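Local atomic coordinates of glucose import ATP-binding protein GlcV (Sulfolobus solfataricus, PDB entry 1OXX), a protein that binds and hydrolyses ATP to drive glucose uptake as the energy-coupling subunit of the ABC transporter GlcSTUV. Residues 198-201 with 202-205; 341-344 with 345-348. The protein carries 1 engineered substitution. One frame throughout, in Å; residues are numbered along the deposited sequence.

Interaction 1: 198-201 with 202-205; sequences SHDP and ADIF
An ST turn running into a helix N-cap joins strand 193-198 to helix 201-207, and S198 meets D203 across it, in the first turn of the helix. S198 suits the join because its hydroxyl is used twice. S198 OG accepts from D200 N at 3.0 Å, forming the ST turn, and donates to D203 OD1 at 2.8 Å, reaching that oxygen on its anti side, 21° out of the carboxylate plane. With OG opposite its own backbone N (chi1 -176°), the hydroxyl leans forward along the chain to meet both partners. Replaced by an alanine, the serine would lose its hydroxyl, and D200 N and D203 OD1 would probably each be left without this partner, the turn less firmly held.

D200 is the N-cap: D200 OD1 accepts from A202 N at 2.9 Å, the N-H arriving from well above the carboxylate plane, 64° out of it. D200 O takes D203 N at 3.1 Å in a bent bond. P201, whose ring nitrogen has no proton to give, fits the first helical turn, and P201 O accepts from F205 N at 2.9 Å in a nearly straight bond. P201 O also lies 3.3 Å from F205 CD1, near the plane of the ring at its edge. The D200 and D203 carboxylates come within 4.4 Å between their OD2 atoms; R180 forms a salt bridge to D203 and a weak, long ion pair to D200, which probably eases their repulsion.

Next to this cap, H199 ND1 is hydrogen-bonded to E166, inferred to bind ATP, and S198 O accepts weakly from K44 of the P-loop. H199, directly after strand 193-198, stands at the position of the H-loop, or switch, histidine of ABC ATPases.

Interaction 2: 341-344 with 345-348; sequences YVRK and DKIK
The carboxylate of D345 meets R343 through one oxygen, OD1, 4.0 Å from R343 CB, while the guanidinium of R343 leads away to a cation-pi contact with W293 and a hydrogen bond to S292. The segment makes two overlapping type I beta turns, a short 3-10 turn in the C-terminal domain of the OB clan, between strands 337-342 and 348-351. In the first, R343 O accepts from K346 N at 2.9 Å, the donor standing above the carbonyl plane, 53° out of it. In the second, I347 N reaches K344 O at 3.3 Å, a weak bond although nearly straight. Polar and charged residues suit the outer side of such a turn, where K344 and D345 are exposed. R343 and K346 touch at their aliphatic bases, R343 CB lying 3.7 Å from K346 CG. Branched apolar residues serve the inner side, where F263 and I276 also touch V342 and I347. There the I347 chain runs extended (chi2 164°) and crosses V342 at about a right angle, I347 CD1 lying 3.9 Å from V342 CG2.

Both contacts are local, and along the chain they follow one another without nesting or crossing. Interaction 1 comes first: it closes the tight turn by which strand 193-198 of the mixed sheet of the ABC ATPase domain passes into helix 201-207. The chain then goes on to the C-terminal domain, where interaction 2 closes the turn between strand 337-342 of one antiparallel sheet and strand 348-351 of another. Interaction 1 thus ties strand to helix beside the ATP site, and interaction 2 ties sheet to sheet far from it. Their centres are 24 Å apart, their nearest atoms about 11 Å, and they do not touch.

Interaction 1: 198-201 with 202-205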
ATOM      1  N   SER A 198      -1.454  -3.852  -0.767  1.00 12.17           N
ATOM      2  CA  SER A 198      -0.321  -4.056   0.112  1.00 12.90           C
ATOM      3  C   SER A 198      -0.577  -3.440   1.475  1.00 10.05           C
ATOM      4  O   SER A 198      -1.450  -2.584   1.607  1.00 18.24           O
ATOM      5  CB  SER A 198       0.940  -3.400  -0.476  1.00 12.22           C
ATOM      6  OG  SER A 198       2.098  -3.652   0.295  1.00 14.70           O
ATOM      7  N   HIS A 199       0.175  -3.939   2.448  1.00 19.92           N
ATOM      8  CA  HIS A 199       0.202  -3.425   3.812  1.00 17.68           C
ATOM      9  C   HIS A 199       1.231  -2.299   3.895  1.00 18.57           C
ATOM     10  O   HIS A 199       1.186  -1.460   4.818  1.00 15.35           O
ATOM     11  CB  HIS A 199       0.620  -4.544   4.774  1.00 21.14           C
ATOM     12  CG  HIS A 199       2.059  -4.931   4.649  1.00 23.06           C
ATOM     13  ND1 HIS A 199       2.557  -5.593   3.547  1.00 38.65           N
ATOM     14  CD2 HIS A 199       3.115  -4.721   5.471  1.00 26.17           C
ATOM     15  CE1 HIS A 199       3.856  -5.783   3.701  1.00 27.16           C
ATOM     16  NE2 HIS A 199       4.219  -5.266   4.861  1.00 38.60           N
ATOM     17  N   ASP A 200       2.151  -2.286   2.929  1.00 13.36           N
ATOM     18  CA  ASP A 200       3.259  -1.340   2.901  1.00  8.57           C
ATOM     19  C   ASP A 200       2.989  -0.122   2.032  1.00  8.34           C
ATOM     20  O   ASP A 200       2.865  -0.241   0.820  1.00  9.26           O
ATOM     21  CB  ASP A 200       4.512  -2.029   2.373  1.00 10.74           C
ATOM     22  CG  ASP A 200       5.753  -1.203   2.572  1.00 14.55           C
ATOM     23  OD1 ASP A 200       5.638  -0.040   3.025  1.00 16.32           O
ATOM     24  OD2 ASP A 200       6.898  -1.636   2.312  1.00 23.33           O
ATOM     25  N   PRO A 201       2.896   1.058   2.632  1.00  5.73           N
ATOM     26  CA  PRO A 201       2.665   2.266   1.841  1.00  6.66           C
ATOM     27  C   PRO A 201       3.778   2.529   0.816  1.00  8.03           C
ATOM     28  O   PRO A 201       3.553   3.209  -0.188  1.00  6.01           O
ATOM     29  CB  PRO A 201       2.592   3.397   2.887  1.00  7.43           C
ATOM     30  CG  PRO A 201       2.917   2.793   4.193  1.00  9.92           C
ATOM     31  CD  PRO A 201       3.029   1.322   4.075  1.00  9.86           C
ATOM     32  N   ALA A 202       4.972   1.990   1.032  1.00  8.06           N
ATOM     33  CA  ALA A 202       6.046   2.215   0.068  1.00  8.12           C
ATOM     34  C   ALA A 202       5.698   1.623  -1.305  1.00  8.15           C
ATOM     35  O   ALA A 202       6.089   2.150  -2.353  1.00 10.30           O
ATOM     36  CB  ALA A 202       7.362   1.642   0.585  1.00 11.05           C
ATOM     37  N   ASP A 203       4.948   0.533  -1.297  1.00  6.27           N
ATOM     38  CA  ASP A 203       4.522  -0.093  -2.533  1.00  7.84           C
ATOM     39  C   ASP A 203       3.544   0.841  -3.255  1.00  9.30           C
ATOM     40  O   ASP A 203       3.594   1.015  -4.477  1.00 11.17           O
ATOM     41  CB  ASP A 203       3.876  -1.442  -2.236  1.00  8.78           C
ATOM     42  CG  ASP A 203       4.886  -2.482  -1.757  1.00  9.00           C
ATOM     43  OD1 ASP A 203       4.471  -3.490  -1.142  1.00 18.31           O
ATOM     44  OD2 ASP A 203       6.100  -2.351  -1.938  1.00 12.54           O
ATOM     45  N   ILE A 204       2.659   1.465  -2.483  1.00  7.02           N
ATOM     46  CA  ILE A 204       1.675   2.405  -3.020  1.00  8.32           C
ATOM     47  C   ILE A 204       2.348   3.645  -3.605  1.00  7.91           C
ATOM     48  O   ILE A 204       2.059   4.062  -4.724  1.00  8.28           O
ATOM     49  CB  ILE A 204       0.730   2.845  -1.876  1.00 11.80           C
ATOM     50  CG1 ILE A 204      -0.112   1.671  -1.406  1.00 26.05           C
ATOM     51  CG2 ILE A 204      -0.153   4.019  -2.289  1.00  9.51           C
ATOM     52  CD1 ILE A 204      -0.911   1.074  -2.473  1.00 15.97           C
ATOM     53  N   PHE A 205       3.241   4.258  -2.850  1.00  5.63           N
ATOM     54  CA  PHE A 205       3.897   5.466  -3.344  1.00  5.75           C
ATOM     55  C   PHE A 205       4.721   5.211  -4.597  1.00  8.10           C
ATOM     56  O   PHE A 205       4.838   6.085  -5.465  1.00  8.71           O
ATOM     57  CB  PHE A 205       4.747   6.101  -2.255  1.00  7.05           C
ATOM     58  CG  PHE A 205       3.954   6.983  -1.339  1.00  4.77           C
ATOM     59  CD1 PHE A 205       3.501   6.506  -0.124  1.00 11.15           C
ATOM     60  CD2 PHE A 205       3.599   8.267  -1.720  1.00  9.68           C
ATOM     61  CE1 PHE A 205       2.740   7.307   0.718  1.00 15.05           C
ATOM     62  CE2 PHE A 205       2.847   9.062  -0.896  1.00  9.90           C
ATOM     63  CZ  PHE A 205       2.405   8.581   0.329  1.00  6.11           C
TER
HETATM   64  O   HOH W   1       7.030  -3.947   0.655  1.00 24.30           O

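Interaction 2: 341-344 with 345-348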
ATOM      1  N   TYR A 341       8.949  21.953  18.324  1.00  3.70           N
ATOM      2  CA  TYR A 341       8.497  22.750  17.207  1.00  4.67           C
ATOM      3  C   TYR A 341       7.799  21.824  16.227  1.00  7.07           C
ATOM      4  O   TYR A 341       8.145  20.647  16.102  1.00  5.38           O
ATOM      5  CB  TYR A 341       9.674  23.373  16.449  1.00  4.90           C
ATOM      6  CG  TYR A 341      10.361  24.521  17.132  1.00  3.64           C
ATOM      7  CD1 TYR A 341      11.376  24.309  18.060  1.00  6.99           C
ATOM      8  CD2 TYR A 341      10.021  25.820  16.810  1.00  4.97           C
ATOM      9  CE1 TYR A 341      12.012  25.379  18.664  1.00  7.72           C
ATOM     10  CE2 TYR A 341      10.635  26.897  17.423  1.00  4.86           C
ATOM     11  CZ  TYR A 341      11.641  26.674  18.332  1.00  9.27           C
ATOM     12  OH  TYR A 341      12.267  27.753  18.928  1.00 11.73           O
ATOM     13  N   VAL A 342       6.813  22.358  15.521  1.00  5.21           N
ATOM     14  CA  VAL A 342       6.184  21.608  14.444  1.00  4.47           C
ATOM     15  C   VAL A 342       6.000  22.486  13.215  1.00  6.11           C
ATOM     16  O   VAL A 342       6.154  23.701  13.268  1.00  5.29           O
ATOM     17  CB  VAL A 342       4.802  21.042  14.852  1.00  5.01           C
ATOM     18  CG1 VAL A 342       4.894  20.141  16.094  1.00  6.40           C
ATOM     19  CG2 VAL A 342       3.796  22.178  15.106  1.00  5.95           C
ATOM     20  N   ARG A 343       5.677  21.850  12.092  1.00  5.23           N
ATOM     21  CA  ARG A 343       5.251  22.566  10.900  1.00  7.38           C
ATOM     22  C   ARG A 343       3.767  22.877  11.066  1.00  7.02           C
ATOM     23  O   ARG A 343       2.925  21.972  11.050  1.00  7.52           O
ATOM     24  CB  ARG A 343       5.429  21.690   9.670  1.00  6.71           C
ATOM     25  CG  ARG A 343       6.842  21.281   9.431  1.00  6.83           C
ATOM     26  CD  ARG A 343       7.718  22.421   8.992  1.00 11.24           C
ATOM     27  NE  ARG A 343       8.966  21.971   8.381  1.00  8.87           N
ATOM     28  CZ  ARG A 343      10.004  22.749   8.195  1.00  7.34           C
ATOM     29  NH1 ARG A 343       9.950  24.019   8.566  1.00 10.07           N
ATOM     30  NH2 ARG A 343      11.107  22.272   7.641  1.00  6.98           N
ATOM     31  N   LYS A 344       3.430  24.154  11.224  1.00  8.78           N
ATOM     32  CA  LYS A 344       2.044  24.541  11.473  1.00  7.48           C
ATOM     33  C   LYS A 344       1.035  24.008  10.469  1.00  7.85           C
ATOM     34  O   LYS A 344      -0.036  23.522  10.856  1.00  8.35           O
ATOM     35  CB  LYS A 344       1.944  26.052  11.536  1.00  7.43           C
ATOM     36  CG  LYS A 344       0.539  26.566  11.818  1.00  7.14           C
ATOM     37  CD  LYS A 344       0.552  28.098  11.816  1.00 15.30           C
ATOM     38  CE  LYS A 344      -0.844  28.691  11.974  1.00 25.38           C
ATOM     39  NZ  LYS A 344      -1.287  28.730  13.394  1.00 20.54           N
ATOM     40  N   ASP A 345       1.373  24.095   9.188  1.00  6.13           N
ATOM     41  CA  ASP A 345       0.448  23.678   8.150  1.00  6.24           C
ATOM     42  C   ASP A 345       0.332  22.177   8.034  1.00  8.94           C
ATOM     43  O   ASP A 345      -0.512  21.686   7.271  1.00 10.76           O
ATOM     44  CB  ASP A 345       0.792  24.297   6.792  1.00  8.95           C
ATOM     45  CG  ASP A 345       2.094  23.797   6.218  1.00 22.77           C
ATOM     46  OD1 ASP A 345       2.805  23.023   6.893  1.00 26.14           O
ATOM     47  OD2 ASP A 345       2.491  24.133   5.076  1.00 35.49           O
ATOM     48  N   LYS A 346       1.128  21.443   8.814  1.00  6.30           N
ATOM     49  CA  LYS A 346       1.078  19.985   8.756  1.00  6.93           C
ATOM     50  C   LYS A 346       0.396  19.383   9.982  1.00  6.07           C
ATOM     51  O   LYS A 346       0.299  18.163  10.091  1.00  7.22           O
ATOM     52  CB  LYS A 346       2.470  19.383   8.590  1.00  7.33           C
ATOM     53  CG  LYS A 346       3.210  19.834   7.365  1.00  8.72           C
ATOM     54  CD  LYS A 346       2.612  19.223   6.123  1.00 10.51           C
ATOM     55  CE  LYS A 346       3.369  19.683   4.883  1.00 16.87           C
ATOM     56  NZ  LYS A 346       2.834  19.055   3.667  1.00 19.50           N
ATOM     57  N   ILE A 347      -0.104  20.203  10.891  1.00  6.56           N
ATOM     58  CA  ILE A 347      -0.851  19.664  12.007  1.00  7.15           C
ATOM     59  C   ILE A 347      -2.197  19.160  11.512  1.00  7.61           C
ATOM     60  O   ILE A 347      -2.940  19.891  10.844  1.00 10.34           O
ATOM     61  CB  ILE A 347      -1.105  20.740  13.080  1.00  6.21           C
ATOM     62  CG1 ILE A 347       0.193  21.348  13.633  1.00  5.79           C
ATOM     63  CG2 ILE A 347      -2.003  20.180  14.173  1.00 10.30           C
ATOM     64  CD1 ILE A 347      -0.010  22.654  14.398  1.00  7.43           C
ATOM     65  N   LYS A 348      -2.499  17.903  11.792  1.00  4.37           N
ATOM     66  CA  LYS A 348      -3.793  17.329  11.465  1.00  5.85           C
ATOM     67  C   LYS A 348      -4.600  17.261  12.741  1.00  6.67           C
ATOM     68  O   LYS A 348      -4.062  16.978  13.817  1.00  7.64           O
ATOM     69  CB  LYS A 348      -3.638  15.954  10.857  1.00  6.93           C
ATOM     70  CG  LYS A 348      -2.862  15.981   9.548  1.00  7.79           C
ATOM     71  CD  LYS A 348      -2.069  14.728   9.369  1.00 10.33           C
ATOM     72  CE  LYS A 348      -1.248  14.696   8.067  1.00  8.15           C
ATOM     73  NZ  LYS A 348      -0.196  15.730   7.902  1.00  9.07           N
TER